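Local structure of glutathione S-transferase (Acinetobacter baumannii, 4MP4) at residues A[6-11]-A[31-36]; A[14-19]-A[205-210]; A[24-29]-A[198-203]; A[89-94]-A[164-169]. The protein probably catalyses the conjugation of glutathione, through its thiol, to electrophilic substrates, as a member of the glutathione transferase family. All coordinates share one frame; numbering follows the deposited sequence.

Interaction 3 lies between the others: its centre is about 12 Å from those of interactions 1 and 2 and about 13 Å from that of interaction 4, whereas the centres of interactions 2 and 4 are about 22 Å apart. Interaction 1 is local, pairing strands 8-13 and 36-40; along the chain its segments alternate with those of interactions 2 and 3, and interaction 4 follows it, within the sequence spanned by each of 2 and 3. Interactions 2 and 3 pack helix 199-215 of the helical part on the thioredoxin-like part, and Leu207 packs on Phe25 between them. Interaction 4 seats the linker 89-94 on helix 165-178 next to helix 19-30, with Ile165 touching Val26.

Interaction 1: residues A[6-11]-A[31-36]; sequences EYFKLY and KQIPFE
Glu36 and the backbone of Phe8 and Leu10 meet in two hydrogen bonds: Glu36 N donates to Phe8 O at 2.8 Å, and Leu10 N donates to Glu36 O at 2.7 Å. Glu36 thus bonds to the residues on both sides of Lys9, the pattern of a parallel bridge; the CA atoms of Lys9 and Glu36 are 4.6 Å apart. Packing is tight on the face that carries Phe8 and Leu10, which are buried together with Ile33. Ile33 CG2 lies over one face of the Phe8 ring, 3.9 Å from its centroid, and the CB atoms of Phe8 and Phe35 are 3.5 Å apart. CD2 of the Phe35 ring is met by Leu10 CB. Leu81 and Leu84 of helix 74-84 touch the Phe8 side chain, and Val24 and Phe25 of helix 19-30 touch that of Leu10. The face with Tyr7, Lys9 and Glu36 is the solvent side, Glu36 being exposed and the other two partly so. Lys9 bends at its last two torsions, chi4 at 66° turning NZ to the OE1 of Glu36 in a salt bridge whose modelled length is doubtfully short. Glu36 OE1 also lies at the edge of the Tyr7 ring, near its plane and 3.2 Å from Tyr7 CE1, with the carboxylate plane turned 76° from the ring. Helix 19-30 connects strand 8-13 to its parallel neighbour 36-40, making the beta-alpha-beta crossover that opens the thioredoxin-like fold of glutathione transferases.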
loop_
_atom_site.group_PDB
_atom_site.type_symbol
_atom_site.label_atom_id
_atom_site.label_comp_id
_atom_site.label_asym_id
_atom_site.label_seq_id
_atom_site.Cartn_x
_atom_site.Cartn_y
_atom_site.Cartn_z
ATOM N N GLU A 6 14.886 20.160 -8.796
ATOM C CA GLU A 6 14.813 21.401 -9.561
ATOM C C GLU A 6 13.646 21.411 -10.552
ATOM O O GLU A 6 13.166 22.474 -10.931
ATOM C CB GLU A 6 16.134 21.668 -10.292
ATOM C CG GLU A 6 16.301 23.113 -10.780
ATOM C CD GLU A 6 16.462 24.116 -9.639
ATOM O OE1 GLU A 6 17.084 23.762 -8.613
ATOM O OE2 GLU A 6 15.966 25.257 -9.765
ATOM N N TYR A 7 13.203 20.232 -10.975
ATOM C CA TYR A 7 12.009 20.102 -11.816
ATOM C C TYR A 7 11.079 18.996 -11.288
ATOM O O TYR A 7 11.441 17.813 -11.264
ATOM C CB TYR A 7 12.385 19.830 -13.282
ATOM C CG TYR A 7 11.232 19.334 -14.145
ATOM C CD1 TYR A 7 10.153 20.163 -14.446
ATOM C CD2 TYR A 7 11.231 18.038 -14.667
ATOM C CE1 TYR A 7 9.100 19.718 -15.239
ATOM C CE2 TYR A 7 10.181 17.575 -15.460
ATOM C CZ TYR A 7 9.115 18.420 -15.741
ATOM O OH TYR A 7 8.062 17.981 -16.524
ATOM N N PHE A 8 9.884 19.392 -10.861
ATOM C CA PHE A 8 8.903 18.464 -10.310
ATOM C C PHE A 8 7.585 18.662 -11.034
ATOM O O PHE A 8 7.083 19.778 -11.113
ATOM C CB PHE A 8 8.670 18.747 -8.827
ATOM C CG PHE A 8 9.723 18.193 -7.913
ATOM C CD1 PHE A 8 9.732 16.844 -7.579
ATOM C CD2 PHE A 8 10.688 19.026 -7.361
ATOM C CE1 PHE A 8 10.703 16.327 -6.719
ATOM C CE2 PHE A 8 11.659 18.522 -6.502
ATOM C CZ PHE A 8 11.662 17.167 -6.177
ATOM N N LYS A 9 7.012 17.593 -11.564
ATOM C CA LYS A 9 5.680 17.696 -12.151
ATOM C C LYS A 9 4.733 16.608 -11.629
ATOM O O LYS A 9 5.112 15.444 -11.557
ATOM C CB LYS A 9 5.746 17.658 -13.679
ATOM C CG LYS A 9 4.407 17.949 -14.323
ATOM C CD LYS A 9 4.462 17.880 -15.815
ATOM C CE LYS A 9 4.006 19.175 -16.426
ATOM N NZ LYS A 9 4.967 20.258 -16.097
ATOM N N LEU A 10 3.509 17.003 -11.276
ATOM C CA LEU A 10 2.496 16.084 -10.754
ATOM C C LEU A 10 1.389 15.829 -11.768
ATOM O O LEU A 10 0.781 16.769 -12.259
ATOM C CB LEU A 10 1.888 16.631 -9.449
ATOM C CG LEU A 10 0.702 15.850 -8.852
ATOM C CD1 LEU A 10 1.085 14.407 -8.470
ATOM C CD2 LEU A 10 0.129 16.569 -7.673
ATOM N N TYR A 11 1.120 14.564 -12.082
ATOM C CA TYR A 11 0.031 14.238 -13.008
ATOM C C TYR A 11 -1.200 13.733 -12.257
ATOM O O TYR A 11 -1.135 12.757 -11.511
ATOM C CB TYR A 11 0.476 13.232 -14.082
ATOM C CG TYR A 11 1.605 13.743 -14.953
ATOM C CD1 TYR A 11 2.877 13.927 -14.423
ATOM C CD2 TYR A 11 1.404 14.057 -16.296
ATOM C CE1 TYR A 11 3.909 14.406 -15.190
ATOM C CE2 TYR A 11 2.432 14.537 -17.076
ATOM C CZ TYR A 11 3.687 14.711 -16.517
ATOM O OH TYR A 11 4.744 15.181 -17.274
ATOM N N LYS A 31 5.588 20.513 2.188
ATOM C CA LYS A 31 7.047 20.525 2.166
ATOM C C LYS A 31 7.598 21.749 1.437
ATOM O O LYS A 31 8.812 21.932 1.328
ATOM C CB LYS A 31 7.584 19.249 1.513
ATOM C CG LYS A 31 7.361 17.983 2.335
ATOM C CD LYS A 31 7.859 16.752 1.593
ATOM C CE LYS A 31 9.349 16.560 1.774
ATOM N NZ LYS A 31 9.611 16.424 3.231
ATOM N N GLN A 32 6.694 22.578 0.934
ATOM C CA GLN A 32 7.062 23.736 0.128
ATOM C C GLN A 32 8.041 23.390 -0.986
ATOM O O GLN A 32 9.058 24.047 -1.161
ATOM C CB GLN A 32 7.588 24.870 1.002
ATOM C CG GLN A 32 6.541 25.387 1.973
ATOM C CD GLN A 32 6.973 26.645 2.696
ATOM O OE1 GLN A 32 7.868 26.612 3.540
ATOM N NE2 GLN A 32 6.342 27.765 2.366
ATOM N N ILE A 33 7.714 22.344 -1.735
ATOM C CA ILE A 33 8.442 22.011 -2.945
ATOM C C ILE A 33 7.710 22.609 -4.136
ATOM O O ILE A 33 6.515 22.393 -4.305
ATOM C CB ILE A 33 8.559 20.494 -3.105
ATOM C CG1 ILE A 33 9.328 19.915 -1.915
ATOM C CG2 ILE A 33 9.214 20.140 -4.420
ATOM C CD1 ILE A 33 9.157 18.430 -1.738
ATOM N N PRO A 34 8.420 23.395 -4.953
ATOM C CA PRO A 34 7.759 23.983 -6.117
ATOM C C PRO A 34 7.584 22.908 -7.160
ATOM O O PRO A 34 8.477 22.072 -7.309
ATOM C CB PRO A 34 8.763 25.038 -6.588
ATOM C CG PRO A 34 10.080 24.540 -6.101
ATOM C CD PRO A 34 9.824 23.823 -4.827
ATOM N N PHE A 35 6.455 22.915 -7.861
ATOM C CA PHE A 35 6.171 21.870 -8.836
ATOM C C PHE A 35 5.086 22.332 -9.773
ATOM O O PHE A 35 4.345 23.256 -9.454
ATOM C CB PHE A 35 5.720 20.579 -8.138
ATOM C CG PHE A 35 4.382 20.689 -7.448
ATOM C CD1 PHE A 35 4.286 21.219 -6.182
ATOM C CD2 PHE A 35 3.225 20.250 -8.071
ATOM C CE1 PHE A 35 3.050 21.314 -5.544
ATOM C CE2 PHE A 35 1.997 20.339 -7.440
ATOM C CZ PHE A 35 1.913 20.868 -6.173
ATOM N N GLU A 36 4.987 21.669 -10.919
ATOM C CA GLU A 36 3.969 21.967 -11.919
ATOM C C GLU A 36 2.971 20.825 -11.944
ATOM O O GLU A 36 3.327 19.664 -11.697
ATOM C CB GLU A 36 4.592 22.122 -13.317
ATOM C CG GLU A 36 5.752 23.130 -13.406
ATOM C CD GLU A 36 6.645 22.930 -14.638
ATOM O OE1 GLU A 36 6.641 21.826 -15.226
ATOM O OE2 GLU A 36 7.362 23.880 -15.019
#

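Interaction 2: residues A[14-19]-A[205-210]; sequences SQFLSP and LALRHK. With SO4 (sulfate ion), chain D.
Phe16 and Arg208 are the residues whose backbones come nearest, CA to CA 6.0 Å, where the loop 14-19 turns through a positive phi of 56° at Phe16 beside helix 199-215. This loop leads from strand 8-13 into helix 19-30, the region that supplies the catalytic residue in many relatives. The Phe16 side chain lies against the helix and slides past that of Arg208 in the opposite direction. Phe16 CB is 3.6 Å from Arg208 CG, and Arg208 CA lies over one face of the Phe16 ring, 4.2 Å above the plane and displaced toward the rim. At the ring edge Phe16 CE2 meets Leu207 CD2 at 3.7 Å, the two side chains crossing at about a right angle. Arg208 CD is 3.5 Å from Phe16 O; beyond it the chain bends, chi3 of -15° placing NE. The guanidinium plane stands 77° from the ring, with the carbonyl oxygens of Gln15 and Phe16 near that plane at its edge. Arg208 NH1 is 2.9 Å from Gln15 O, yet the angle is too poor for a hydrogen bond; NH1 also has a long, weak ion pair with Glu212. Further along, His209 NE2 donates to O1 of a sulfate ion, probably from the crystallisation liquor, at 2.9 Å. With no hydrogen bond crossing it, the contact rests on apolar packing and, probably, on a non-directional attraction of the guanidinium for the Gln15 and Phe16 oxygens.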
loop_
_atom_site.group_PDB
_atom_site.type_symbol
_atom_site.label_atom_id
_atom_site.label_comp_id
_atom_site.label_asym_id
_atom_site.label_seq_id
_atom_site.Cartn_x
_atom_site.Cartn_y
_atom_site.Cartn_z
ATOM N N SER A 14 -8.009 14.169 -14.938
ATOM C CA SER A 14 -8.504 15.454 -15.423
ATOM C C SER A 14 -9.660 16.017 -14.584
ATOM O O SER A 14 -9.917 17.218 -14.592
ATOM C CB SER A 14 -8.948 15.330 -16.876
ATOM O OG SER A 14 -10.145 14.571 -16.969
ATOM N N GLN A 15 -10.365 15.156 -13.863
ATOM C CA GLN A 15 -11.468 15.641 -13.053
ATOM C C GLN A 15 -11.079 15.860 -11.599
ATOM O O GLN A 15 -11.925 16.201 -10.787
ATOM C CB GLN A 15 -12.656 14.688 -13.137
ATOM C CG GLN A 15 -13.622 14.945 -14.279
ATOM C CD GLN A 15 -14.619 13.821 -14.401
ATOM O OE1 GLN A 15 -15.797 13.974 -14.055
ATOM N NE2 GLN A 15 -14.145 12.661 -14.858
ATOM N N PHE A 16 -9.805 15.648 -11.278
ATOM C CA PHE A 16 -9.282 15.859 -9.924
ATOM C C PHE A 16 -10.024 15.080 -8.839
ATOM O O PHE A 16 -10.135 15.547 -7.714
ATOM C CB PHE A 16 -9.307 17.343 -9.571
ATOM C CG PHE A 16 -8.270 18.147 -10.276
ATOM C CD1 PHE A 16 -8.357 18.369 -11.656
ATOM C CD2 PHE A 16 -7.205 18.691 -9.572
ATOM C CE1 PHE A 16 -7.392 19.108 -12.325
ATOM C CE2 PHE A 16 -6.236 19.448 -10.232
ATOM C CZ PHE A 16 -6.330 19.653 -11.613
ATOM N N LEU A 17 -10.526 13.898 -9.181
ATOM C CA LEU A 17 -11.280 13.068 -8.249
ATOM C C LEU A 17 -10.388 12.123 -7.458
ATOM O O LEU A 17 -10.833 11.524 -6.487
ATOM C CB LEU A 17 -12.319 12.229 -8.998
ATOM C CG LEU A 17 -13.412 12.952 -9.786
ATOM C CD1 LEU A 17 -14.387 11.944 -10.326
ATOM C CD2 LEU A 17 -14.134 13.987 -8.915
ATOM N N SER A 18 -9.138 11.977 -7.878
ATOM C CA SER A 18 -8.238 11.014 -7.263
ATOM C C SER A 18 -7.841 11.392 -5.840
ATOM O O SER A 18 -7.329 12.478 -5.604
ATOM C CB SER A 18 -6.974 10.847 -8.108
ATOM O OG SER A 18 -6.008 10.090 -7.406
ATOM N N PRO A 19 -8.060 10.480 -4.884
ATOM C CA PRO A 19 -7.655 10.742 -3.499
ATOM C C PRO A 19 -6.121 10.644 -3.311
ATOM O O PRO A 19 -5.569 11.285 -2.415
ATOM C CB PRO A 19 -8.377 9.636 -2.720
ATOM C CG PRO A 19 -8.439 8.488 -3.722
ATOM C CD PRO A 19 -8.689 9.154 -5.049
ATOM N N LEU A 205 -8.801 22.213 -3.259
ATOM C CA LEU A 205 -10.218 22.449 -3.538
ATOM C C LEU A 205 -10.451 23.612 -4.495
ATOM O O LEU A 205 -11.358 23.571 -5.324
ATOM C CB LEU A 205 -11.000 22.659 -2.239
ATOM C CG LEU A 205 -10.769 21.554 -1.202
ATOM C CD1 LEU A 205 -11.635 21.781 0.020
ATOM C CD2 LEU A 205 -11.036 20.179 -1.800
ATOM N N ALA A 206 -9.621 24.638 -4.395
ATOM C CA ALA A 206 -9.739 25.787 -5.294
ATOM C C ALA A 206 -9.206 25.411 -6.677
ATOM O O ALA A 206 -9.782 25.797 -7.705
ATOM C CB ALA A 206 -8.976 26.978 -4.734
ATOM N N LEU A 207 -8.110 24.648 -6.683
ATOM C CA LEU A 207 -7.423 24.273 -7.918
ATOM C C LEU A 207 -8.357 23.465 -8.789
ATOM O O LEU A 207 -8.405 23.663 -9.989
ATOM C CB LEU A 207 -6.131 23.487 -7.636
ATOM C CG LEU A 207 -5.412 22.874 -8.848
ATOM C CD1 LEU A 207 -4.889 23.930 -9.775
ATOM C CD2 LEU A 207 -4.271 21.951 -8.428
ATOM N N ARG A 208 -9.128 22.584 -8.171
ATOM C CA ARG A 208 -10.082 21.771 -8.919
ATOM C C ARG A 208 -10.984 22.614 -9.822
ATOM O O ARG A 208 -11.116 22.314 -10.998
ATOM C CB ARG A 208 -10.926 20.924 -7.985
ATOM C CG ARG A 208 -10.171 19.864 -7.214
ATOM C CD ARG A 208 -11.120 18.738 -6.827
ATOM N NE ARG A 208 -12.511 19.159 -6.993
ATOM C CZ ARG A 208 -13.390 18.580 -7.802
ATOM N NH1 ARG A 208 -13.046 17.522 -8.515
ATOM N NH2 ARG A 208 -14.623 19.054 -7.886
ATOM N N HIS A 209 -11.581 23.672 -9.274
ATOM C CA HIS A 209 -12.505 24.506 -10.038
ATOM C C HIS A 209 -11.797 25.344 -11.108
ATOM O O HIS A 209 -12.267 25.435 -12.246
ATOM C CB HIS A 209 -13.342 25.394 -9.093
ATOM C CG HIS A 209 -14.066 24.621 -8.036
ATOM N ND1 HIS A 209 -15.157 23.815 -8.307
ATOM C CD2 HIS A 209 -13.844 24.494 -6.700
ATOM C CE1 HIS A 209 -15.583 23.246 -7.195
ATOM N NE2 HIS A 209 -14.794 23.638 -6.206
ATOM N N LYS A 210 -10.663 25.939 -10.747
ATOM C CA LYS A 210 -9.887 26.745 -11.683
ATOM C C LYS A 210 -9.380 25.922 -12.875
ATOM O O LYS A 210 -9.466 26.358 -14.032
ATOM C CB LYS A 210 -8.722 27.427 -10.963
ATOM C CG LYS A 210 -9.155 28.275 -9.790
ATOM C CD LYS A 210 -8.079 29.260 -9.344
ATOM C CE LYS A 210 -7.011 28.577 -8.503
ATOM N NZ LYS A 210 -6.024 29.548 -7.943
HETATM S S SO4 D . -16.266 22.323 -3.354
HETATM O O1 SO4 D . -15.195 23.311 -3.333
HETATM O O2 SO4 D . -15.813 21.137 -2.611
HETATM O O3 SO4 D . -16.560 21.909 -4.732
HETATM O O4 SO4 D . -17.475 22.940 -2.789
#

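Interaction 3: residues A[24-29]-A[198-203]; sequences VFVGLH and RPSVQK
Ser200 OG, which is hydrogen-bonded to OE1 of Glu30, stands between its own backbone N and carbonyl carbon (chi1 56°) and lies 3.4 Å from Val26 CG1. Glu30 has a second partner in Arg198, whose NH2 forms a salt bridge with OE2, so one carboxylate ties the end of helix 19-30 to the start of helix 199-215. Beside Ser200, Val26 CG2 meets Val201 CG2 at 4.2 Å, a looser apolar touch. The axes of segments 24-29 and 199-203 approach to 9.1 Å, and their directions differ by 129°. This packing of the first helix of the thioredoxin-like part on the last long helix of the helical part belongs to the domain interface of the glutathione transferase fold. Further along, the edge of the Phe25 ring meets the backbone: Phe25 CE1 is 3.5 Å from Ser200 O, which is near the ring plane. One face of that ring is overlaid by His29, with CD2 3.2 Å above the plane and toward the rim. The Lys203 chain crosses the imidazole at about a right angle, its CE 3.3 Å from His29 CE1, while NZ stays 4.5 Å from His29 ND1, so no bond joins the two polar groups.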
loop_
_atom_site.group_PDB
_atom_site.type_symbol
_atom_site.label_atom_id
_atom_site.label_comp_id
_atom_site.label_asym_id
_atom_site.label_seq_id
_atom_site.Cartn_x
_atom_site.Cartn_y
_atom_site.Cartn_z
ATOM N N VAL A 24 -0.604 13.494 -2.656
ATOM C CA VAL A 24 0.720 13.951 -3.085
ATOM C C VAL A 24 0.797 15.474 -3.261
ATOM O O VAL A 24 1.791 16.104 -2.883
ATOM C CB VAL A 24 1.170 13.249 -4.376
ATOM C CG1 VAL A 24 2.514 13.795 -4.849
ATOM C CG2 VAL A 24 1.237 11.741 -4.152
ATOM N N PHE A 25 -0.249 16.059 -3.836
ATOM C CA PHE A 25 -0.356 17.514 -3.962
ATOM C C PHE A 25 -0.223 18.155 -2.592
ATOM O O PHE A 25 0.517 19.152 -2.432
ATOM C CB PHE A 25 -1.707 17.884 -4.577
ATOM C CG PHE A 25 -2.009 19.367 -4.589
ATOM C CD1 PHE A 25 -2.632 19.978 -3.507
ATOM C CD2 PHE A 25 -1.736 20.132 -5.710
ATOM C CE1 PHE A 25 -2.923 21.338 -3.523
ATOM C CE2 PHE A 25 -2.031 21.488 -5.736
ATOM C CZ PHE A 25 -2.638 22.088 -4.641
ATOM N N VAL A 26 -0.931 17.581 -1.611
ATOM C CA VAL A 26 -0.886 18.100 -0.244
ATOM C C VAL A 26 0.534 17.989 0.317
ATOM O O VAL A 26 1.069 18.951 0.882
ATOM C CB VAL A 26 -1.918 17.426 0.706
ATOM C CG1 VAL A 26 -1.662 17.828 2.167
ATOM C CG2 VAL A 26 -3.357 17.765 0.283
ATOM N N GLY A 27 1.154 16.826 0.113
ATOM C CA GLY A 27 2.522 16.602 0.541
ATOM C C GLY A 27 3.523 17.594 -0.023
ATOM O O GLY A 27 4.369 18.104 0.697
ATOM N N LEU A 28 3.439 17.857 -1.321
ATOM C CA LEU A 28 4.326 18.827 -1.958
ATOM C C LEU A 28 4.159 20.223 -1.357
ATOM O O LEU A 28 5.138 20.854 -0.991
ATOM C CB LEU A 28 4.095 18.855 -3.469
ATOM C CG LEU A 28 4.504 17.589 -4.239
ATOM C CD1 LEU A 28 3.755 17.486 -5.580
ATOM C CD2 LEU A 28 6.010 17.598 -4.471
ATOM N N HIS A 29 2.917 20.688 -1.236
ATOM C CA HIS A 29 2.654 22.006 -0.670
ATOM C C HIS A 29 3.101 22.169 0.779
ATOM O O HIS A 29 3.658 23.195 1.141
ATOM C CB HIS A 29 1.179 22.388 -0.832
ATOM C CG HIS A 29 0.865 22.984 -2.165
ATOM N ND1 HIS A 29 1.153 24.292 -2.479
ATOM C CD2 HIS A 29 0.313 22.442 -3.277
ATOM C CE1 HIS A 29 0.787 24.536 -3.724
ATOM N NE2 HIS A 29 0.269 23.429 -4.229
ATOM N N ARG A 198 -7.344 22.978 6.483
ATOM C CA ARG A 198 -5.902 23.080 6.300
ATOM C C ARG A 198 -5.667 23.754 4.941
ATOM O O ARG A 198 -6.310 23.390 3.961
ATOM C CB ARG A 198 -5.296 21.674 6.333
ATOM C CG ARG A 198 -3.789 21.602 6.264
ATOM C CD ARG A 198 -3.193 21.452 7.645
ATOM N NE ARG A 198 -1.741 21.385 7.577
ATOM C CZ ARG A 198 -0.934 21.575 8.615
ATOM N NH1 ARG A 198 -1.439 21.836 9.815
ATOM N NH2 ARG A 198 0.380 21.497 8.452
ATOM N N PRO A 199 -4.789 24.772 4.897
ATOM C CA PRO A 199 -4.515 25.543 3.679
ATOM C C PRO A 199 -4.097 24.713 2.462
ATOM O O PRO A 199 -4.558 25.014 1.356
ATOM C CB PRO A 199 -3.379 26.492 4.111
ATOM C CG PRO A 199 -3.625 26.698 5.553
ATOM C CD PRO A 199 -4.149 25.383 6.079
ATOM N N SER A 200 -3.243 23.711 2.653
ATOM C CA SER A 200 -2.805 22.867 1.551
ATOM C C SER A 200 -3.999 22.162 0.923
ATOM O O SER A 200 -4.049 21.955 -0.294
ATOM C CB SER A 200 -1.814 21.818 2.055
ATOM O OG SER A 200 -2.396 21.065 3.104
ATOM N N VAL A 201 -4.958 21.790 1.763
ATOM C CA VAL A 201 -6.148 21.099 1.313
ATOM C C VAL A 201 -7.036 22.114 0.600
ATOM O O VAL A 201 -7.527 21.891 -0.500
ATOM C CB VAL A 201 -6.884 20.412 2.503
ATOM C CG1 VAL A 201 -8.250 19.847 2.057
ATOM C CG2 VAL A 201 -6.014 19.309 3.097
ATOM N N GLN A 202 -7.211 23.251 1.238
ATOM C CA GLN A 202 -7.973 24.349 0.671
ATOM C C GLN A 202 -7.426 24.698 -0.722
ATOM O O GLN A 202 -8.186 25.000 -1.634
ATOM C CB GLN A 202 -7.897 25.524 1.645
ATOM C CG GLN A 202 -9.160 26.358 1.836
ATOM C CD GLN A 202 -10.429 25.566 2.097
ATOM O OE1 GLN A 202 -11.465 25.877 1.520
ATOM N NE2 GLN A 202 -10.366 24.560 2.966
ATOM N N LYS A 203 -6.111 24.605 -0.903
ATOM C CA LYS A 203 -5.501 24.923 -2.208
ATOM C C LYS A 203 -5.860 23.897 -3.292
ATOM O O LYS A 203 -6.046 24.267 -4.450
ATOM C CB LYS A 203 -3.977 25.119 -2.097
ATOM C CG LYS A 203 -3.583 26.528 -1.645
ATOM C CD LYS A 203 -2.131 26.646 -1.145
ATOM C CE LYS A 203 -1.119 26.798 -2.279
ATOM N NZ LYS A 203 -1.336 28.004 -3.155
#

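Interaction 4: residues A[89-94]-A[164-169]; sequences AIYPKD and SIVDAE
The loop joining helix 74-84 to helix 95-110, the linker between the thioredoxin-like and helical parts of the fold, meets the start of helix 165-178 through Ile90, Tyr91, Ser164 and Ile165. One hydrogen bond crosses: Ile165 N donates to Ile90 O at 3.0 Å with an N-H...O angle of 173°. Ile90 O also lies 3.4 Å from Ser164 CB. At the helix start Ser164 N donates to Asp167 OD2 at 2.9 Å, nearly along the C-O axis of the acceptor. This is one of the two bonds of an N-terminal capping box, and Ser-Ile-Val-Asp fits the Ser/Thr-x-x-Asp motif of this helix in glutathione transferases. The other oxygen of Asp167 accepts from Tyr191 OH and Leu159 N. Among the side chains, Ile90 and Ile165 lie side by side and point the same way, with Ile90 CD1 4.2 Å from Ile165 CB. Tyr91 CG is anti to the carbonyl carbon (chi1 -70°), which starts the ring on its way to Ile165. The two side chains cross at a slant: Tyr91 CE1 is 3.7 Å from Ile165 CG2, which lies off-centre to the ring in a CH-pi contact 30° from the normal. Tyr91 OH is hydrogen-bonded to Gln105 NE2, and Val166 CG2 approaches Tyr91 CE1 at 4.2 Å.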
loop_
_atom_site.group_PDB
_atom_site.type_symbol
_atom_site.label_atom_id
_atom_site.label_comp_id
_atom_site.label_asym_id
_atom_site.label_seq_id
_atom_site.Cartn_x
_atom_site.Cartn_y
_atom_site.Cartn_z
ATOM N N ALA A 89 9.590 16.880 7.513
ATOM C CA ALA A 89 8.897 15.612 7.581
ATOM C C ALA A 89 7.386 15.829 7.585
ATOM O O ALA A 89 6.883 16.776 8.193
ATOM C CB ALA A 89 9.345 14.833 8.813
ATOM N N ILE A 90 6.670 14.955 6.888
ATOM C CA ILE A 90 5.210 14.978 6.908
ATOM C C ILE A 90 4.692 13.675 7.511
ATOM O O ILE A 90 3.541 13.317 7.327
ATOM C CB ILE A 90 4.611 15.225 5.510
ATOM C CG1 ILE A 90 5.021 14.127 4.539
ATOM C CG2 ILE A 90 5.052 16.589 4.961
ATOM C CD1 ILE A 90 4.552 14.379 3.130
ATOM N N TYR A 91 5.585 12.984 8.221
ATOM C CA TYR A 91 5.270 11.864 9.101
ATOM C C TYR A 91 5.833 12.206 10.481
ATOM O O TYR A 91 6.752 13.007 10.585
ATOM C CB TYR A 91 5.912 10.566 8.590
ATOM C CG TYR A 91 5.284 10.051 7.329
ATOM C CD1 TYR A 91 4.057 9.391 7.358
ATOM C CD2 TYR A 91 5.890 10.246 6.102
ATOM C CE1 TYR A 91 3.465 8.930 6.202
ATOM C CE2 TYR A 91 5.300 9.782 4.935
ATOM C CZ TYR A 91 4.088 9.121 4.998
ATOM O OH TYR A 91 3.500 8.667 3.851
ATOM N N PRO A 92 5.289 11.594 11.544
ATOM C CA PRO A 92 5.753 11.918 12.899
ATOM C C PRO A 92 7.247 11.611 13.044
ATOM O O PRO A 92 7.775 10.795 12.275
ATOM C CB PRO A 92 4.927 10.975 13.782
ATOM C CG PRO A 92 3.740 10.594 12.936
ATOM C CD PRO A 92 4.257 10.538 11.547
ATOM N N LYS A 93 7.929 12.253 13.995
ATOM C CA LYS A 93 9.368 12.021 14.130
ATOM C C LYS A 93 9.709 10.786 14.978
ATOM O O LYS A 93 10.676 10.102 14.694
ATOM C CB LYS A 93 10.142 13.275 14.576
ATOM C CG LYS A 93 9.867 13.732 15.988
ATOM C CD LYS A 93 10.648 14.992 16.333
ATOM C CE LYS A 93 10.040 15.700 17.545
ATOM N NZ LYS A 93 8.604 16.071 17.324
ATOM N N ASP A 94 8.921 10.493 16.004
ATOM C CA ASP A 94 9.128 9.258 16.756
ATOM C C ASP A 94 8.996 8.043 15.828
ATOM O O ASP A 94 8.049 7.946 15.041
ATOM C CB ASP A 94 8.132 9.163 17.919
ATOM C CG ASP A 94 8.133 7.793 18.588
ATOM O OD1 ASP A 94 9.124 7.049 18.455
ATOM O OD2 ASP A 94 7.135 7.456 19.260
ATOM N N SER A 164 0.213 15.422 10.289
ATOM C CA SER A 164 0.938 14.600 9.324
ATOM C C SER A 164 0.051 14.325 8.122
ATOM O O SER A 164 -1.170 14.503 8.188
ATOM C CB SER A 164 1.389 13.280 9.941
ATOM O OG SER A 164 0.307 12.615 10.544
ATOM N N ILE A 165 0.657 13.881 7.025
ATOM C CA ILE A 165 -0.095 13.652 5.786
ATOM C C ILE A 165 -1.274 12.676 6.023
ATOM O O ILE A 165 -2.256 12.668 5.269
ATOM C CB ILE A 165 0.850 13.150 4.656
ATOM C CG1 ILE A 165 0.188 13.218 3.275
ATOM C CG2 ILE A 165 1.351 11.763 4.952
ATOM C CD1 ILE A 165 -0.190 14.619 2.847
ATOM N N VAL A 166 -1.194 11.886 7.094
ATOM C CA VAL A 166 -2.212 10.887 7.366
ATOM C C VAL A 166 -3.484 11.565 7.891
ATOM O O VAL A 166 -4.594 11.019 7.761
ATOM C CB VAL A 166 -1.708 9.766 8.331
ATOM C CG1 VAL A 166 -2.752 8.674 8.468
ATOM C CG2 VAL A 166 -0.430 9.152 7.817
ATOM N N ASP A 167 -3.337 12.764 8.464
ATOM C CA ASP A 167 -4.532 13.517 8.854
ATOM C C ASP A 167 -5.359 13.829 7.609
ATOM O O ASP A 167 -6.597 13.681 7.605
ATOM C CB ASP A 167 -4.206 14.802 9.627
ATOM C CG ASP A 167 -3.627 14.525 11.021
ATOM O OD1 ASP A 167 -4.380 14.019 11.908
ATOM O OD2 ASP A 167 -2.414 14.830 11.224
ATOM N N ALA A 168 -4.667 14.213 6.539
ATOM C CA ALA A 168 -5.345 14.584 5.306
ATOM C C ALA A 168 -6.000 13.346 4.665
ATOM O O ALA A 168 -7.087 13.439 4.074
ATOM C CB ALA A 168 -4.381 15.279 4.342
ATOM N N GLU A 169 -5.354 12.193 4.818
ATOM C CA GLU A 169 -5.847 10.951 4.221
ATOM C C GLU A 169 -7.076 10.429 4.971
ATOM O O GLU A 169 -8.024 9.937 4.357
ATOM C CB GLU A 169 -4.752 9.877 4.189
ATOM C CG GLU A 169 -3.519 10.234 3.370
ATOM C CD GLU A 169 -2.321 9.305 3.658
ATOM O OE1 GLU A 169 -2.374 8.565 4.655
ATOM O OE2 GLU A 169 -1.332 9.315 2.897
#